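Side-chain contact in PH1570-like domain-containing protein (Pyrococcus horikoshii, PDB 2HQ4), which is of unknown function and belongs to the PH1570 family, folding around an antiparallel sheet flanked by helices: residues A[32-37]-A[41-46]. Sequence-based numbering, arbitrary orientation.
Sequences VKFYGN and KVLLAM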
ATOM      1  N   VAL A  32       1.542  -3.213  -6.136  1.00 18.23           N
ATOM      2  CA  VAL A  32       1.046  -3.266  -4.763  1.00 17.42           C
ATOM      3  C   VAL A  32      -0.390  -3.825  -4.755  1.00 17.63           C
ATOM      4  O   VAL A  32      -1.181  -3.514  -5.655  1.00 16.66           O
ATOM      5  CB  VAL A  32       1.156  -1.875  -4.035  1.00 17.71           C
ATOM      6  CG1 VAL A  32       0.413  -0.733  -4.806  1.00 19.65           C
ATOM      7  CG2 VAL A  32       0.696  -1.974  -2.517  1.00 17.70           C
ATOM      8  N   LYS A  33      -0.691  -4.671  -3.778  1.00 16.91           N
ATOM      9  CA  LYS A  33      -2.067  -5.119  -3.530  1.00 18.40           C
ATOM     10  C   LYS A  33      -2.303  -4.990  -2.029  1.00 17.45           C
ATOM     11  O   LYS A  33      -1.357  -5.007  -1.250  1.00 17.10           O
ATOM     12  CB  LYS A  33      -2.240  -6.583  -3.978  1.00 17.33           C
ATOM     13  CG  LYS A  33      -2.240  -6.827  -5.512  1.00 22.39           C
ATOM     14  CD  LYS A  33      -2.326  -8.319  -5.940  1.00 23.07           C
ATOM     15  CE  LYS A  33      -1.270  -9.212  -5.290  1.00 28.77           C
ATOM     16  NZ  LYS A  33      -1.278 -10.699  -5.735  1.00 31.27           N
ATOM     17  N   PHE A  34      -3.556  -4.831  -1.610  1.00 16.90           N
ATOM     18  CA  PHE A  34      -3.845  -4.706  -0.175  1.00 16.44           C
ATOM     19  C   PHE A  34      -4.930  -5.673   0.206  1.00 16.86           C
ATOM     20  O   PHE A  34      -5.732  -6.095  -0.655  1.00 16.17           O
ATOM     21  CB  PHE A  34      -4.243  -3.261   0.205  1.00 15.84           C
ATOM     22  CG  PHE A  34      -5.595  -2.863  -0.267  1.00 17.58           C
ATOM     23  CD1 PHE A  34      -5.747  -2.217  -1.487  1.00 18.78           C
ATOM     24  CD2 PHE A  34      -6.746  -3.125   0.530  1.00 16.66           C
ATOM     25  CE1 PHE A  34      -7.018  -1.824  -1.961  1.00 20.17           C
ATOM     26  CE2 PHE A  34      -8.028  -2.776   0.041  1.00 20.13           C
ATOM     27  CZ  PHE A  34      -8.156  -2.101  -1.196  1.00 19.21           C
ATOM     28  N   TYR A  35      -4.908  -6.066   1.483  1.00 17.31           N
ATOM     29  CA  TYR A  35      -5.864  -7.057   2.063  1.00 18.01           C
ATOM     30  C   TYR A  35      -6.326  -6.491   3.392  1.00 17.72           C
ATOM     31  O   TYR A  35      -5.613  -5.733   4.008  1.00 18.83           O
ATOM     32  CB  TYR A  35      -5.167  -8.437   2.215  1.00 17.11           C
ATOM     33  CG  TYR A  35      -4.794  -8.906   0.835  1.00 17.40           C
ATOM     34  CD1 TYR A  35      -5.733  -9.562   0.041  1.00 17.79           C
ATOM     35  CD2 TYR A  35      -3.548  -8.592   0.284  1.00 17.31           C
ATOM     36  CE1 TYR A  35      -5.439  -9.911  -1.277  1.00 19.07           C
ATOM     37  CE2 TYR A  35      -3.256  -8.918  -1.053  1.00 17.41           C
ATOM     38  CZ  TYR A  35      -4.190  -9.613  -1.784  1.00 18.32           C
ATOM     39  OH  TYR A  35      -3.917  -9.957  -3.083  1.00 18.64           O
ATOM     40  N   GLY A  36      -7.539  -6.801   3.828  1.00 19.19           N
ATOM     41  CA  GLY A  36      -7.975  -6.334   5.113  1.00 20.28           C
ATOM     42  C   GLY A  36      -8.819  -5.098   4.934  1.00 21.07           C
ATOM     43  O   GLY A  36      -9.674  -5.063   4.030  1.00 22.10           O
ATOM     44  N   ASN A  37      -8.575  -4.069   5.744  1.00 19.17           N
ATOM     45  CA  ASN A  37      -9.347  -2.832   5.586  1.00 20.22           C
ATOM     46  C   ASN A  37      -8.990  -2.054   4.294  1.00 20.88           C
ATOM     47  O   ASN A  37      -7.929  -2.264   3.737  1.00 19.22           O
ATOM     48  CB  ASN A  37      -9.241  -1.972   6.837  1.00 20.05           C
ATOM     49  CG  ASN A  37      -9.992  -2.611   8.050  1.00 24.34           C
ATOM     50  OD1 ASN A  37      -9.493  -2.639   9.196  1.00 28.32           O
ATOM     51  ND2 ASN A  37     -11.176  -3.134   7.777  1.00 23.94           N
ATOM     52  N   LYS A  41      -7.413   4.774  -1.041  1.00 19.16           N
ATOM     53  CA  LYS A  41      -6.899   6.142  -1.072  1.00 21.29           C
ATOM     54  C   LYS A  41      -5.356   6.220  -0.915  1.00 19.76           C
ATOM     55  O   LYS A  41      -4.719   7.129  -1.421  1.00 18.32           O
ATOM     56  CB  LYS A  41      -7.613   7.017  -0.014  1.00 23.25           C
ATOM     57  CG  LYS A  41      -9.102   7.345  -0.349  1.00 22.74           C
ATOM     58  CD  LYS A  41      -9.639   8.368   0.678  1.00 26.24           C
ATOM     59  CE  LYS A  41     -11.169   8.568   0.551  1.00 31.86           C
ATOM     60  NZ  LYS A  41     -11.600   9.604   1.552  1.00 34.57           N
ATOM     61  N   VAL A  42      -4.770   5.293  -0.158  1.00 18.87           N
ATOM     62  CA  VAL A  42      -3.298   5.179  -0.137  1.00 17.90           C
ATOM     63  C   VAL A  42      -2.784   4.856  -1.553  1.00 17.70           C
ATOM     64  O   VAL A  42      -1.831   5.473  -2.045  1.00 17.17           O
ATOM     65  CB  VAL A  42      -2.820   4.078   0.879  1.00 18.45           C
ATOM     66  CG1 VAL A  42      -1.276   3.944   0.839  1.00 18.04           C
ATOM     67  CG2 VAL A  42      -3.306   4.442   2.273  1.00 17.90           C
ATOM     68  N   LEU A  43      -3.449   3.936  -2.242  1.00 17.13           N
ATOM     69  CA  LEU A  43      -3.010   3.581  -3.590  1.00 17.65           C
ATOM     70  C   LEU A  43      -3.168   4.784  -4.552  1.00 17.06           C
ATOM     71  O   LEU A  43      -2.279   5.082  -5.383  1.00 14.95           O
ATOM     72  CB  LEU A  43      -3.758   2.323  -4.052  1.00 17.66           C
ATOM     73  CG  LEU A  43      -3.040   0.976  -3.746  1.00 18.93           C
ATOM     74  CD1 LEU A  43      -2.602   0.806  -2.294  1.00 22.04           C
ATOM     75  CD2 LEU A  43      -3.973  -0.116  -4.165  1.00 22.08           C
ATOM     76  N   LEU A  44      -4.274   5.516  -4.410  1.00 17.39           N
ATOM     77  CA  LEU A  44      -4.493   6.745  -5.209  1.00 17.77           C
ATOM     78  C   LEU A  44      -3.398   7.762  -4.994  1.00 17.36           C
ATOM     79  O   LEU A  44      -2.878   8.364  -5.955  1.00 18.76           O
ATOM     80  CB  LEU A  44      -5.838   7.412  -4.842  1.00 18.12           C
ATOM     81  CG  LEU A  44      -7.050   6.647  -5.326  1.00 20.16           C
ATOM     82  CD1 LEU A  44      -8.373   7.302  -4.780  1.00 21.09           C
ATOM     83  CD2 LEU A  44      -7.020   6.703  -6.839  1.00 22.16           C
ATOM     84  N   ALA A  45      -3.021   7.960  -3.735  1.00 17.03           N
ATOM     85  CA  ALA A  45      -1.939   8.894  -3.427  1.00 16.72           C
ATOM     86  C   ALA A  45      -0.608   8.438  -4.037  1.00 17.23           C
ATOM     87  O   ALA A  45       0.171   9.260  -4.533  1.00 18.26           O
ATOM     88  CB  ALA A  45      -1.819   9.065  -1.908  1.00 16.90           C
ATOM     89  N   MET A  46      -0.340   7.134  -4.001  1.00 15.39           N
ATOM     90  CA  MET A  46       0.886   6.594  -4.633  1.00 15.48           C
ATOM     91  C   MET A  46       0.908   6.862  -6.145  1.00 16.84           C
ATOM     92  O   MET A  46       1.965   7.174  -6.698  1.00 17.35           O
ATOM     93  CB  MET A  46       0.978   5.058  -4.383  1.00 15.08           C
ATOM     94  CG  MET A  46       1.211   4.644  -2.873  1.00 16.03           C
ATOM     95  SD  MET A  46       0.989   2.873  -2.552  1.00  8.38           S
ATOM     96  CE  MET A  46       2.463   2.251  -3.404  1.00 18.85           C
TER
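Strand segment 32-36, carrying V32 and F34, runs nearly antiparallel (165°) to helix segment 41-46, whose L43 and M46 they touch. The contact joins a strand of the antiparallel sheet to the helix that follows it in the chain and packs on one face of that sheet. A short connection turns the chain back between them. Their axes come within 10.1 Å, a usual spacing for a helix on a sheet. The CA atoms of V32 and L43 are the nearest pair, 8.0 Å apart.

V32 and F34 alternate with K33 and Y35, so their CB atoms face the helix while that of K33 points away. L43 and M46 lie three residues apart, nearly one turn, and both turn toward the strand. The four side chains are buried and apolar, and they meet by van der Waals contact alone.

L43 reaches between V32 and F34. L43 CG lies 4.0 Å from V32 CG1. The CD2 methyl of L43 comes in at the rim of the F34 ring, close to its plane, and not over a face. L43 CD2 lies 3.8 Å from F34 CD1 and 4.1 Å from F34 CE1, so the methyl meets two neighbouring ring carbons. With chi1 at 72°, the F34 ring swings out to the side of the strand and offers its CD1-CE1 edge to this methyl.

The backbone of strand 30-36 is bonded to F23 and N21 at one edge and to I144 and L142 at the other, which places it inside the sheet. I154 of helix 150-155 touches both V32 and M46, and W70 of helix 61-70 touches L43.

M46 bends at its thioether (chi3 71°), and the terminal methyl M46 CE rests 3.9 Å from V32 CG1, the same methyl that meets L43 CG.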